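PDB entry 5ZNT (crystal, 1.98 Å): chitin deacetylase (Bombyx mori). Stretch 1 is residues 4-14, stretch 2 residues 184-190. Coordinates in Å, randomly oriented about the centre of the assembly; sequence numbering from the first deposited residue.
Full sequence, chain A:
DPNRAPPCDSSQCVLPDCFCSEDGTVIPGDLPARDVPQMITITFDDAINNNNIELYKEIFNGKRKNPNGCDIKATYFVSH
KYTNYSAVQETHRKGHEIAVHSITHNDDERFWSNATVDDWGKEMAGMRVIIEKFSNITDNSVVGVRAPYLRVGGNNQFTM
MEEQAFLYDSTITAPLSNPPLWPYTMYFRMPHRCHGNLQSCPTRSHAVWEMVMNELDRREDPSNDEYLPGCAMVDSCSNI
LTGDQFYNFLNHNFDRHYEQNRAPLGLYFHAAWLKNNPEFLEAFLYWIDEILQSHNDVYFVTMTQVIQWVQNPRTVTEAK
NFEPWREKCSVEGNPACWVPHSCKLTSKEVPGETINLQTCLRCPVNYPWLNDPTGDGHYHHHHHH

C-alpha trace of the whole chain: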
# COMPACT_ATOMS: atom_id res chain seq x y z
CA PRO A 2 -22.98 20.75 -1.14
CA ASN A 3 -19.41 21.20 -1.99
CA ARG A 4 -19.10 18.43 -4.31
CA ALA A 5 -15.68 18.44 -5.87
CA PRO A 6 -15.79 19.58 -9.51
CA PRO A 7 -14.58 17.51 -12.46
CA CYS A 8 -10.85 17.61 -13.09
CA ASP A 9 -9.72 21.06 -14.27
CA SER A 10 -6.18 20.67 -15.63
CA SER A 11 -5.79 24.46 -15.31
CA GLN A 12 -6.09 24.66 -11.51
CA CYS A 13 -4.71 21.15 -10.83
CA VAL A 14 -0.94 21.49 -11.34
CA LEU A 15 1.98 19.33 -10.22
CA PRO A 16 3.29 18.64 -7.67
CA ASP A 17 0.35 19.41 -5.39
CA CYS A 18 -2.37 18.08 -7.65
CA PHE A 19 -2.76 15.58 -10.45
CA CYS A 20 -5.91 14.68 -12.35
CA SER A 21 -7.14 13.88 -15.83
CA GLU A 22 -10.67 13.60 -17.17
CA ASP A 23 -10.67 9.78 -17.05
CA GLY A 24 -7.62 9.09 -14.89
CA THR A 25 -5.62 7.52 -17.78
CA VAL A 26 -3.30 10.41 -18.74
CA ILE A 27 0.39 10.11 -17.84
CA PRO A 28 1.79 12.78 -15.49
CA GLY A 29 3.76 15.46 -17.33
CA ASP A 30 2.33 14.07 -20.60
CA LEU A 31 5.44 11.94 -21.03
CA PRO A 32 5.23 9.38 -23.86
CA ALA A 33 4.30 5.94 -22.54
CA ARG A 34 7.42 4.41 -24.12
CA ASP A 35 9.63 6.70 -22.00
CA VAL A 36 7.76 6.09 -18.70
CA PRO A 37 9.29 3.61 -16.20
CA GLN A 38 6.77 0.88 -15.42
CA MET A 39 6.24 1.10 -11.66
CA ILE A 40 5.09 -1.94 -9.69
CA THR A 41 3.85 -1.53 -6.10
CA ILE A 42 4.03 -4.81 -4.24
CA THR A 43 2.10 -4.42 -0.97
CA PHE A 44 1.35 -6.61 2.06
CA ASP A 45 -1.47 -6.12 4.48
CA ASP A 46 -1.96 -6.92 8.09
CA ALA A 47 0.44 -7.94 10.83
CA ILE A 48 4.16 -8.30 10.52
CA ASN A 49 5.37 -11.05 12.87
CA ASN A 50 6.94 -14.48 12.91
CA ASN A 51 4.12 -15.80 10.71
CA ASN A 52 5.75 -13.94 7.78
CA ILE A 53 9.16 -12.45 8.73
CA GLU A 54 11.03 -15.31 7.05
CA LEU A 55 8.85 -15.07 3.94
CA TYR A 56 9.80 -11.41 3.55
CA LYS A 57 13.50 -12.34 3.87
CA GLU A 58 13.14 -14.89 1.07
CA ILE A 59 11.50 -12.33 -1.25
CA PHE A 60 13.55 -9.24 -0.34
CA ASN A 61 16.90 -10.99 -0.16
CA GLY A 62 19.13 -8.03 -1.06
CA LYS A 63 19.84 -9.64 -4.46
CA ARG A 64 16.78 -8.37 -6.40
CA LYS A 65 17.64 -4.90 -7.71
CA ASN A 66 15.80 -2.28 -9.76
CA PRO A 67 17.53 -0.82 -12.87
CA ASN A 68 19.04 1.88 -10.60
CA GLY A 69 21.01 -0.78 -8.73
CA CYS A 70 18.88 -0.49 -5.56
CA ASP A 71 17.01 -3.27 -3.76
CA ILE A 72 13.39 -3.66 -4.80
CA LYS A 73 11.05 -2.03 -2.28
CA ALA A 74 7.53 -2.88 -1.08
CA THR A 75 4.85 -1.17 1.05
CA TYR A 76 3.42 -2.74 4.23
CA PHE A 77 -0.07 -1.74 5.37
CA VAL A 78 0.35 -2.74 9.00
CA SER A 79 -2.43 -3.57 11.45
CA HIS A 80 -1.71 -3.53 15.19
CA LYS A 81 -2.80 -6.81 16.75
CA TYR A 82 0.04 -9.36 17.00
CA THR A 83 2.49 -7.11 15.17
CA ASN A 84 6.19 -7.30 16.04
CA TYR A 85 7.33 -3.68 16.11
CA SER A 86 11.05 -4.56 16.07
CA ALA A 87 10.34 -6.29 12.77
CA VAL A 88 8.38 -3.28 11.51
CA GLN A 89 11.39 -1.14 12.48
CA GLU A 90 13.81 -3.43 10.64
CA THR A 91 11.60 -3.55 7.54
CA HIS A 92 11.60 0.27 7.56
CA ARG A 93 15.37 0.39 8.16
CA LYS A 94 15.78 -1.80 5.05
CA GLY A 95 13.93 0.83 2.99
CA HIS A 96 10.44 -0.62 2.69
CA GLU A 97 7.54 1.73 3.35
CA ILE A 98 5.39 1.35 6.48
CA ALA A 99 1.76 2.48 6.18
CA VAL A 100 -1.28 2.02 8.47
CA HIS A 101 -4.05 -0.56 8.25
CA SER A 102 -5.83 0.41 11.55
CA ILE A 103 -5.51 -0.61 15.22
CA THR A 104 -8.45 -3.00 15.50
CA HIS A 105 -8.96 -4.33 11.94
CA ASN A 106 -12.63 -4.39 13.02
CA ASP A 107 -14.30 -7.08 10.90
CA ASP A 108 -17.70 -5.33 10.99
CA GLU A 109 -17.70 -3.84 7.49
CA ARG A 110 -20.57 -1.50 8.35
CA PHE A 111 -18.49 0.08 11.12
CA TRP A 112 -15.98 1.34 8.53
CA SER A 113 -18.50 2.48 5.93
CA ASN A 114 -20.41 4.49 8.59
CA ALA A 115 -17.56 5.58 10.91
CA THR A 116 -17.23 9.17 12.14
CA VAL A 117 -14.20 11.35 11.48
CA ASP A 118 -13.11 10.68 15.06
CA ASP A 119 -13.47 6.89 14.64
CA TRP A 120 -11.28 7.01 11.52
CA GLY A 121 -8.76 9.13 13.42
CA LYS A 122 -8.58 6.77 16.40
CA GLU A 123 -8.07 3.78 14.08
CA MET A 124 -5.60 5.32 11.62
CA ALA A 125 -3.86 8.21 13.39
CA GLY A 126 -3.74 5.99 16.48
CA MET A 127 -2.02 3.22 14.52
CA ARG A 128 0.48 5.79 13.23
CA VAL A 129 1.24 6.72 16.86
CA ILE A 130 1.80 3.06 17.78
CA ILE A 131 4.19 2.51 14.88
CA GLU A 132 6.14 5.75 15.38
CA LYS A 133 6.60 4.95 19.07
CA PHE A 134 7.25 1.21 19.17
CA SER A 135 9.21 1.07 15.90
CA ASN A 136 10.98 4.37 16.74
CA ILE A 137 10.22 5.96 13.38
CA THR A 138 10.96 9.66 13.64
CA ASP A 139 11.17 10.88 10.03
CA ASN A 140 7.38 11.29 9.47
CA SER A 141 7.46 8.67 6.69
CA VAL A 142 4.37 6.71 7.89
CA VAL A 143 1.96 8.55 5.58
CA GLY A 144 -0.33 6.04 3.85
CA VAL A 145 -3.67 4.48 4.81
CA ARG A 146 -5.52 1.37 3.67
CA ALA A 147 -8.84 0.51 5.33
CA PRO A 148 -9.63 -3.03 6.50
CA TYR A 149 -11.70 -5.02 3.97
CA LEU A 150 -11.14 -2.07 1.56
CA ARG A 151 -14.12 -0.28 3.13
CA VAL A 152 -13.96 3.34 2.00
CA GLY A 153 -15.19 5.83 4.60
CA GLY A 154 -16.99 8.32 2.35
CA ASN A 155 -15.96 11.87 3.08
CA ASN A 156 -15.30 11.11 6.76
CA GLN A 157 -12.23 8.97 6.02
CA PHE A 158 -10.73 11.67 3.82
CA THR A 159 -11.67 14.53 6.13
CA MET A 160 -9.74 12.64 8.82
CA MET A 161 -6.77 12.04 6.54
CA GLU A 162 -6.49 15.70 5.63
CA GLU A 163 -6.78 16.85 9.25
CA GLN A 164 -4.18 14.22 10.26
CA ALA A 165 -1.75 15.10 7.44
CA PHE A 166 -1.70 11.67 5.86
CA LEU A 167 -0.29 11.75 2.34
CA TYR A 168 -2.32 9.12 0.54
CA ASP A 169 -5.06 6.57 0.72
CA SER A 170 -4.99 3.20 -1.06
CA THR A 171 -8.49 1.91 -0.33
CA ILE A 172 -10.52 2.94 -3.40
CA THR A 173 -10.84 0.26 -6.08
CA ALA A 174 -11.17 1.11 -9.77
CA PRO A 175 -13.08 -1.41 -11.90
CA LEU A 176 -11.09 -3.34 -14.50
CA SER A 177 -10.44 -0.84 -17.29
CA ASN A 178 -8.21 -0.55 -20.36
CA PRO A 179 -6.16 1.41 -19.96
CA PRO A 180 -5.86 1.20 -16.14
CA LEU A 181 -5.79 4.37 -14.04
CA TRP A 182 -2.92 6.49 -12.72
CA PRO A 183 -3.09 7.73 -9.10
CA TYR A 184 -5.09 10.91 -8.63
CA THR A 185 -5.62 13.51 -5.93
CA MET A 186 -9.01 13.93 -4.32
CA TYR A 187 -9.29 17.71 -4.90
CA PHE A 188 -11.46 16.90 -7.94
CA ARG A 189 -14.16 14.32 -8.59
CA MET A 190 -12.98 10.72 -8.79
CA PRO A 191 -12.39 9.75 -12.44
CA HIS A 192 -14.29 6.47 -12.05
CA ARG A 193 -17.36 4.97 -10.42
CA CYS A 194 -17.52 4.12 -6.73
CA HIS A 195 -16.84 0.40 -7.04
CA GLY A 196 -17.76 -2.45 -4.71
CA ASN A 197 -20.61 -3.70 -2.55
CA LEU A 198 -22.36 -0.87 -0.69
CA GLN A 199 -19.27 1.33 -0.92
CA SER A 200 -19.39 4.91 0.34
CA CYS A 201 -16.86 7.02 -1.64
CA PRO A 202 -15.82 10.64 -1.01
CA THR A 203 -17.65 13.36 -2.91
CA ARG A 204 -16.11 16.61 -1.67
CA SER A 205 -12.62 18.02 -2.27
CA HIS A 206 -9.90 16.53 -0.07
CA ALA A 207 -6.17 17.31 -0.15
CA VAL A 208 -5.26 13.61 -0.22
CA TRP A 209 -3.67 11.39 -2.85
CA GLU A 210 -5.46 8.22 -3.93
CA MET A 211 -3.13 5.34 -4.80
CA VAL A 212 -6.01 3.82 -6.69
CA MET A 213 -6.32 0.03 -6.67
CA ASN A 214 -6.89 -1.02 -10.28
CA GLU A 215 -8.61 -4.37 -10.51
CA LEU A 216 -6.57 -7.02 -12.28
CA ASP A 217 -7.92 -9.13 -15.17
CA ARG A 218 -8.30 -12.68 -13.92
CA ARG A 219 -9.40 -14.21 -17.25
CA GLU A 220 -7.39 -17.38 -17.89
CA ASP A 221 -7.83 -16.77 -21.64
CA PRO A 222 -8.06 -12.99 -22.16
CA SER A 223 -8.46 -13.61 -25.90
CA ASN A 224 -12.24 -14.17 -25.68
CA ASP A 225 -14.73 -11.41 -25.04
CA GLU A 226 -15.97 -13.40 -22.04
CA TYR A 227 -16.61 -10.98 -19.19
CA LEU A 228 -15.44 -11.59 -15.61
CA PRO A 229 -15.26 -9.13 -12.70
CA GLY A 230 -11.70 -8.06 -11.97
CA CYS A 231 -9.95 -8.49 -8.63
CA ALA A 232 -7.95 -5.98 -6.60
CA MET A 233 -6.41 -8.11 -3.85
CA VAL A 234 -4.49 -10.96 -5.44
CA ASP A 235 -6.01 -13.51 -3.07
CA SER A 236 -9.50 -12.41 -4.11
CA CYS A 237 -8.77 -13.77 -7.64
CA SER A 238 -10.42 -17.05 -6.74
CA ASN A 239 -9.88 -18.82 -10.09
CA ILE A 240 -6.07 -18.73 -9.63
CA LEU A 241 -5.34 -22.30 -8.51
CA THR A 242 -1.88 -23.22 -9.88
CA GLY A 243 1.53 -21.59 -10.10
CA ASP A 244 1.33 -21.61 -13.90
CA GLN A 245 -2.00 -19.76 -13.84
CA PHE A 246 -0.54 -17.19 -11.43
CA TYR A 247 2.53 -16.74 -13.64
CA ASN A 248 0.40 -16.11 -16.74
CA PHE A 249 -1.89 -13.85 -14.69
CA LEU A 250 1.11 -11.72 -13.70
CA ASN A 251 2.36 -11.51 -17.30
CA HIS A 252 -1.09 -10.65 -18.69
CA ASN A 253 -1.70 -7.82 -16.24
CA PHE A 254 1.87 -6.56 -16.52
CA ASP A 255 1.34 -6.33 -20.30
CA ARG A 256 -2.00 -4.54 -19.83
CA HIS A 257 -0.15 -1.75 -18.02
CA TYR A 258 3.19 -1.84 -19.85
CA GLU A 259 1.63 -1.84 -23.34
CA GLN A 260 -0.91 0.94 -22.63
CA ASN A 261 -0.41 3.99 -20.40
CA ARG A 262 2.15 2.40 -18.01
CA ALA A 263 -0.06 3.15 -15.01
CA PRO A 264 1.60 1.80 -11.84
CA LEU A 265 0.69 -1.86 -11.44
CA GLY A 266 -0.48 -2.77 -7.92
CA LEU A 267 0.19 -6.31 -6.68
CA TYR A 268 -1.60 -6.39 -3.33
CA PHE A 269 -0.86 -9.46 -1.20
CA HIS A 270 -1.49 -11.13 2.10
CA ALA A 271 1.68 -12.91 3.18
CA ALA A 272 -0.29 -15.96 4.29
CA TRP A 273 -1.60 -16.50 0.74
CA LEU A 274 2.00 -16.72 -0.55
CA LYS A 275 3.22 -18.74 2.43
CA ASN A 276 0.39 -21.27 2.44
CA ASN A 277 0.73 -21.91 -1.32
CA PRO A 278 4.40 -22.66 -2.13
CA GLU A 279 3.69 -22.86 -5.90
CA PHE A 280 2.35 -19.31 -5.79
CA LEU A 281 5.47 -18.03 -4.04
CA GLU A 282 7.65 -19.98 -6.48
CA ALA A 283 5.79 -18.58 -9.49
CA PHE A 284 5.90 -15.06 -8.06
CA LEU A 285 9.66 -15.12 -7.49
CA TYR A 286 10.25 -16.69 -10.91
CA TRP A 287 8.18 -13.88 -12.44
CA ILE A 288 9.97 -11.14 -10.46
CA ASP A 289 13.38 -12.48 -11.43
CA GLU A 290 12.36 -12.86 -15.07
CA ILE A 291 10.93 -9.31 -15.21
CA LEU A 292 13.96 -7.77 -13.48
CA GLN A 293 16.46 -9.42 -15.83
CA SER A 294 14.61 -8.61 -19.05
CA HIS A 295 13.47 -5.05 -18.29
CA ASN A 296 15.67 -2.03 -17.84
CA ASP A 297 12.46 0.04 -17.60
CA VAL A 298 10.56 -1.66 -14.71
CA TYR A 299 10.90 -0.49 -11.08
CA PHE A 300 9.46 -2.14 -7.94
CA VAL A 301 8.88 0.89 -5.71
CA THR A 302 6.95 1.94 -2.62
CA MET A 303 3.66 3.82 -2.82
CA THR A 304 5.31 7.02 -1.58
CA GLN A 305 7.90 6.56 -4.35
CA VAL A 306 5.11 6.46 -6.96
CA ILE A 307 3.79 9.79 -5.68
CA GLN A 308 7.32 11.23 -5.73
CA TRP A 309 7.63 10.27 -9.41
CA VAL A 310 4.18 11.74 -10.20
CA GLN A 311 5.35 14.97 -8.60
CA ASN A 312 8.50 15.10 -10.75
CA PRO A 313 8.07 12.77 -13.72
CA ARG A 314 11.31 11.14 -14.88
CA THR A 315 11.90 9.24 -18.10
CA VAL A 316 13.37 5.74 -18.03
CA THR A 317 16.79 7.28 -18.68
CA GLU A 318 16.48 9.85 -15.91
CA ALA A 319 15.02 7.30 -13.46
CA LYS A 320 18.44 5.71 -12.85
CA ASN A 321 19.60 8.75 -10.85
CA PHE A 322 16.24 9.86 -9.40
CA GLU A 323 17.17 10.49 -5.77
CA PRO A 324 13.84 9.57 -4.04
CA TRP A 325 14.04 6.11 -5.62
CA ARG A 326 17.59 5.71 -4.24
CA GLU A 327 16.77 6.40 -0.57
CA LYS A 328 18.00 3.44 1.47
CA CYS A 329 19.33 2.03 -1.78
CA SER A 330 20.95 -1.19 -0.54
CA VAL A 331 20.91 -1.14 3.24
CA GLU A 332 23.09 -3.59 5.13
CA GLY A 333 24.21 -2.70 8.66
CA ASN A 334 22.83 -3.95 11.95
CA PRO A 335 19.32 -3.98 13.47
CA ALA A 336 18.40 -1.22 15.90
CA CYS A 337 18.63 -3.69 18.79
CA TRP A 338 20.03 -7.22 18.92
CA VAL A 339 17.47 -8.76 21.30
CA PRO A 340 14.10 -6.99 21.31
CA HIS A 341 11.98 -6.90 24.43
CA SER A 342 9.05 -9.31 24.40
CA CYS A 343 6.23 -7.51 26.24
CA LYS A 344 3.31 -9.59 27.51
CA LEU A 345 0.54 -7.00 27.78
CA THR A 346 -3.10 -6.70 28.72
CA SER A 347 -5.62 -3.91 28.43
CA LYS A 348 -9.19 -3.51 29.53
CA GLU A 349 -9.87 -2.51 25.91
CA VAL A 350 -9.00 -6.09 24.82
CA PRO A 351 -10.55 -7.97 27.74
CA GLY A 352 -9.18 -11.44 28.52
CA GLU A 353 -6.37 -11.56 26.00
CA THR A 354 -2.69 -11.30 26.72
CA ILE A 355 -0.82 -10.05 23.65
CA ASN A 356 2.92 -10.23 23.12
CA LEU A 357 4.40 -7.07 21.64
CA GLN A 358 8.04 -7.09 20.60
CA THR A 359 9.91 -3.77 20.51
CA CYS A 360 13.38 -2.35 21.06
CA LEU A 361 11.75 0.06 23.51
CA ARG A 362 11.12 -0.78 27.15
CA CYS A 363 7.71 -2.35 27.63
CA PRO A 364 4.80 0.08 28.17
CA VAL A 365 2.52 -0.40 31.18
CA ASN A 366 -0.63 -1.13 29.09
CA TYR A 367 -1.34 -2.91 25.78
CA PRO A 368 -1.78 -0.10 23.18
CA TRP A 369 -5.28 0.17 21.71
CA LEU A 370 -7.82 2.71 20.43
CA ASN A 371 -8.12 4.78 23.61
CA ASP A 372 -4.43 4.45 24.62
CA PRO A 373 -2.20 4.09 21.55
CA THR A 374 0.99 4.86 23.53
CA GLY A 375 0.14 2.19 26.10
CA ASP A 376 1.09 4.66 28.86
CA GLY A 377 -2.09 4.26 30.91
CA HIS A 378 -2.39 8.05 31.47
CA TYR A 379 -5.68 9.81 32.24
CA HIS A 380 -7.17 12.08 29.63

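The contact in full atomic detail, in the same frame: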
# COMPACT_ATOMS: atom_id res chain seq x y z
N ARG A 4 -19.45 19.49 -3.51
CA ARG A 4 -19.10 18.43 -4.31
C ARG A 4 -17.91 18.88 -5.10
O ARG A 4 -17.95 19.90 -5.67
CB ARG A 4 -20.23 18.27 -5.22
CG ARG A 4 -20.50 16.90 -5.65
CD ARG A 4 -21.96 16.60 -5.54
NE ARG A 4 -22.09 15.16 -5.55
CZ ARG A 4 -22.72 14.45 -4.64
NH1 ARG A 4 -23.34 15.05 -3.65
NH2 ARG A 4 -22.78 13.14 -4.76
N ALA A 5 -16.86 18.11 -5.11
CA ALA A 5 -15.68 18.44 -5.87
C ALA A 5 -16.03 18.51 -7.36
O ALA A 5 -16.83 17.70 -7.84
CB ALA A 5 -14.57 17.42 -5.63
N PRO A 6 -15.48 19.46 -8.10
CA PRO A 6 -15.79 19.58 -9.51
C PRO A 6 -15.01 18.57 -10.33
O PRO A 6 -14.05 17.96 -9.83
CB PRO A 6 -15.36 21.01 -9.84
CG PRO A 6 -14.26 21.29 -8.90
CD PRO A 6 -14.61 20.55 -7.62
N PRO A 7 -15.39 18.37 -11.59
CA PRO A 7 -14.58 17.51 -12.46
C PRO A 7 -13.19 18.09 -12.60
O PRO A 7 -12.99 19.30 -12.46
CB PRO A 7 -15.34 17.53 -13.80
CG PRO A 7 -16.70 18.04 -13.47
CD PRO A 7 -16.54 18.95 -12.31
N CYS A 8 -12.23 17.21 -12.87
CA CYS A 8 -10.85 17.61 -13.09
C CYS A 8 -10.77 18.85 -13.98
O CYS A 8 -11.36 18.90 -15.06
CB CYS A 8 -10.07 16.47 -13.74
SG CYS A 8 -8.38 16.94 -14.20
N ASP A 9 -10.04 19.86 -13.50
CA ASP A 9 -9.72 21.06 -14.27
C ASP A 9 -8.20 21.16 -14.35
O ASP A 9 -7.55 21.62 -13.41
CB ASP A 9 -10.32 22.31 -13.61
CG ASP A 9 -10.04 23.58 -14.40
OD1 ASP A 9 -9.45 23.50 -15.51
OD2 ASP A 9 -10.40 24.67 -13.89
N SER A 10 -7.64 20.71 -15.47
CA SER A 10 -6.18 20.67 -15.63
C SER A 10 -5.54 22.05 -15.49
O SER A 10 -4.31 22.13 -15.42
CB SER A 10 -5.81 20.07 -16.99
OG SER A 10 -6.68 19.01 -17.35
N SER A 11 -6.34 23.12 -15.43
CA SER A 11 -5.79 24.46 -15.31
C SER A 11 -5.50 24.82 -13.85
O SER A 11 -4.49 25.47 -13.57
CB SER A 11 -6.75 25.48 -15.94
OG SER A 11 -7.72 25.94 -15.00
N GLN A 12 -6.36 24.41 -12.92
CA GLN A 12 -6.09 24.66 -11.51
C GLN A 12 -5.66 23.40 -10.75
O GLN A 12 -5.67 23.39 -9.52
CB GLN A 12 -7.30 25.30 -10.84
CG GLN A 12 -8.59 24.51 -10.90
CD GLN A 12 -9.74 25.29 -10.28
OE1 GLN A 12 -9.56 26.42 -9.83
NE2 GLN A 12 -10.93 24.68 -10.25
N CYS A 13 -5.28 22.34 -11.46
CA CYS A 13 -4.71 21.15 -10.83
C CYS A 13 -3.33 20.94 -11.45
O CYS A 13 -3.21 20.33 -12.52
CB CYS A 13 -5.61 19.95 -11.03
SG CYS A 13 -5.00 18.43 -10.22
N VAL A 14 -2.29 21.46 -10.79
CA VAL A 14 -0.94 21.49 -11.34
C VAL A 14 0.02 20.77 -10.40
O VAL A 14 -0.08 20.89 -9.17
CB VAL A 14 -0.47 22.94 -11.62
CG1 VAL A 14 -1.44 23.64 -12.57
CG2 VAL A 14 -0.31 23.74 -10.32
N TYR A 184 -4.49 9.60 -8.48
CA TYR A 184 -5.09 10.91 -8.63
C TYR A 184 -5.24 11.53 -7.25
O TYR A 184 -5.26 10.82 -6.23
CB TYR A 184 -6.44 10.83 -9.38
CG TYR A 184 -7.43 9.87 -8.77
CD1 TYR A 184 -8.28 10.28 -7.74
CD2 TYR A 184 -7.54 8.56 -9.23
CE1 TYR A 184 -9.19 9.42 -7.17
CE2 TYR A 184 -8.44 7.68 -8.66
CZ TYR A 184 -9.26 8.11 -7.63
OH TYR A 184 -10.16 7.26 -7.07
N THR A 185 -5.30 12.86 -7.19
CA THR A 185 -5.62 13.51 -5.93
C THR A 185 -7.13 13.69 -5.81
O THR A 185 -7.87 13.64 -6.79
CB THR A 185 -4.91 14.86 -5.79
OG1 THR A 185 -5.41 15.79 -6.75
CG2 THR A 185 -3.41 14.71 -5.99
N MET A 186 -7.59 13.86 -4.57
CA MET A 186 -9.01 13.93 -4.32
C MET A 186 -9.55 15.37 -4.32
O MET A 186 -10.67 15.59 -3.87
CB MET A 186 -9.36 13.24 -2.99
CG MET A 186 -9.05 11.73 -2.93
SD MET A 186 -10.07 10.72 -4.04
CE MET A 186 -11.59 11.61 -4.00
N TYR A 187 -8.77 16.34 -4.81
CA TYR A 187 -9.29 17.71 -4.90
C TYR A 187 -10.46 17.79 -5.87
O TYR A 187 -11.34 18.64 -5.72
CB TYR A 187 -8.20 18.67 -5.37
CG TYR A 187 -7.08 18.97 -4.42
CD1 TYR A 187 -7.28 19.77 -3.29
CD2 TYR A 187 -5.78 18.51 -4.68
CE1 TYR A 187 -6.24 20.08 -2.43
CE2 TYR A 187 -4.73 18.82 -3.83
CZ TYR A 187 -4.96 19.60 -2.71
OH TYR A 187 -3.90 19.89 -1.88
N PHE A 188 -10.47 16.92 -6.88
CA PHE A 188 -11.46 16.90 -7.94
C PHE A 188 -12.16 15.55 -7.90
O PHE A 188 -11.68 14.59 -7.30
CB PHE A 188 -10.80 17.14 -9.30
CG PHE A 188 -10.22 18.52 -9.43
CD1 PHE A 188 -8.91 18.77 -9.05
CD2 PHE A 188 -11.00 19.58 -9.87
CE1 PHE A 188 -8.38 20.05 -9.13
CE2 PHE A 188 -10.47 20.86 -9.96
CZ PHE A 188 -9.15 21.10 -9.59
N ARG A 189 -13.34 15.52 -8.54
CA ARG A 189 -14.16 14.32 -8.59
C ARG A 189 -13.34 13.11 -9.03
O ARG A 189 -12.50 13.20 -9.93
CB ARG A 189 -15.32 14.54 -9.57
CG ARG A 189 -16.41 13.51 -9.48
CD ARG A 189 -17.62 13.98 -10.29
NE ARG A 189 -17.37 13.92 -11.72
CZ ARG A 189 -18.07 14.60 -12.64
NH1 ARG A 189 -19.05 15.41 -12.28
NH2 ARG A 189 -17.77 14.47 -13.92
N MET A 190 -13.61 11.97 -8.39
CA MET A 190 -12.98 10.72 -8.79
C MET A 190 -13.21 10.47 -10.27
O MET A 190 -14.33 10.68 -10.76
CB MET A 190 -13.56 9.55 -7.99
CG MET A 190 -13.25 9.56 -6.51
SD MET A 190 -14.28 8.38 -5.64
CE MET A 190 -13.99 6.91 -6.58
O HOH W 1 -12.40 14.46 -12.23

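The aromatic ring of Phe 188 is the centre of the contact: Pro 6 to Asp 9, together with Gln 12 and Cys 13, gather round it, although the stretch they belong to has no regular secondary structure and lies more than 170 residues away in sequence. Of the 479 Å² buried between the two stretches, counted over both sides, Phe 188 alone accounts for 149 Å², by far the largest share of any residue.

The CA-to-CB bond of Phe 188 points sideways; with chi1 in the m well and chi2 at 89°, the ring enters a pocket built from backbone as much as from side chains. Over one face sits the amide of Asp 9, its N 3.7 Å from Phe 188 CE2. Near the plane of the ring, at its edge, Gln 12 CG lies 3.7 Å from Phe 188 CZ; the side chain of Gln 12 starts out sideways, but chi1 in the p well and chi2 in the t well lay its aliphatic part against the ring while the residue remains exposed. Pro 7 O approaches Phe 188 CD2 obliquely at 3.3 Å, and Cys 8 CA lies 3.8 Å from the same carbon. The ring of Pro 6 adds an apolar contact, with CG 3.8 Å from Phe 188 CD2.

Cys 13 closes the pocket from the far end of the loop. It is buried and directed toward the second stretch, and its CB comes within 3.4 Å of Phe 188 CE1. Its SG lies 4.9 Å from the centroid of the phenyl ring in an oblique position, a contact that adds to the packing of a small, polarisable side chain against an aromatic one. Both Cys 8 and Cys 13 are bonded covalently elsewhere in the structure, which ties down the loop at two points close to the ring. Between them, Asp 9 steadies the turn: Ser 11 N donates to Asp 9 OD1 at 3.1 Å, and Gln 12 N makes a weak hydrogen bond to Asp 9 O at 3.1 Å.

One direct hydrogen bond joins the backbones. Arg 189 N donates to Pro 6 O over 2.8 Å with a nearly linear angle of 173°. Proline lacks an amide proton, so Pro 6 and Pro 7 can offer only their carbonyls to such pairing. The next amide available, that of Cys 8, reaches the second stretch through water 1, donating to it at 2.8 Å between Cys 8 N and the water O; the water in turn donates to Arg 189 O, 2.6 Å from its own O. Arg 189 is thus engaged through both its amide and its carbonyl.

Beside this seam, Ala 5 points toward the second stretch, its CB 3.5 Å from Tyr 187 O and 3.7 Å from Arg 189 N. The small methyl fits this close, buried approach to the backbone. At the solvent-exposed margin, Pro 7 CG lies over one face of the Arg 189 guanidinium, 3.7 Å from NH1.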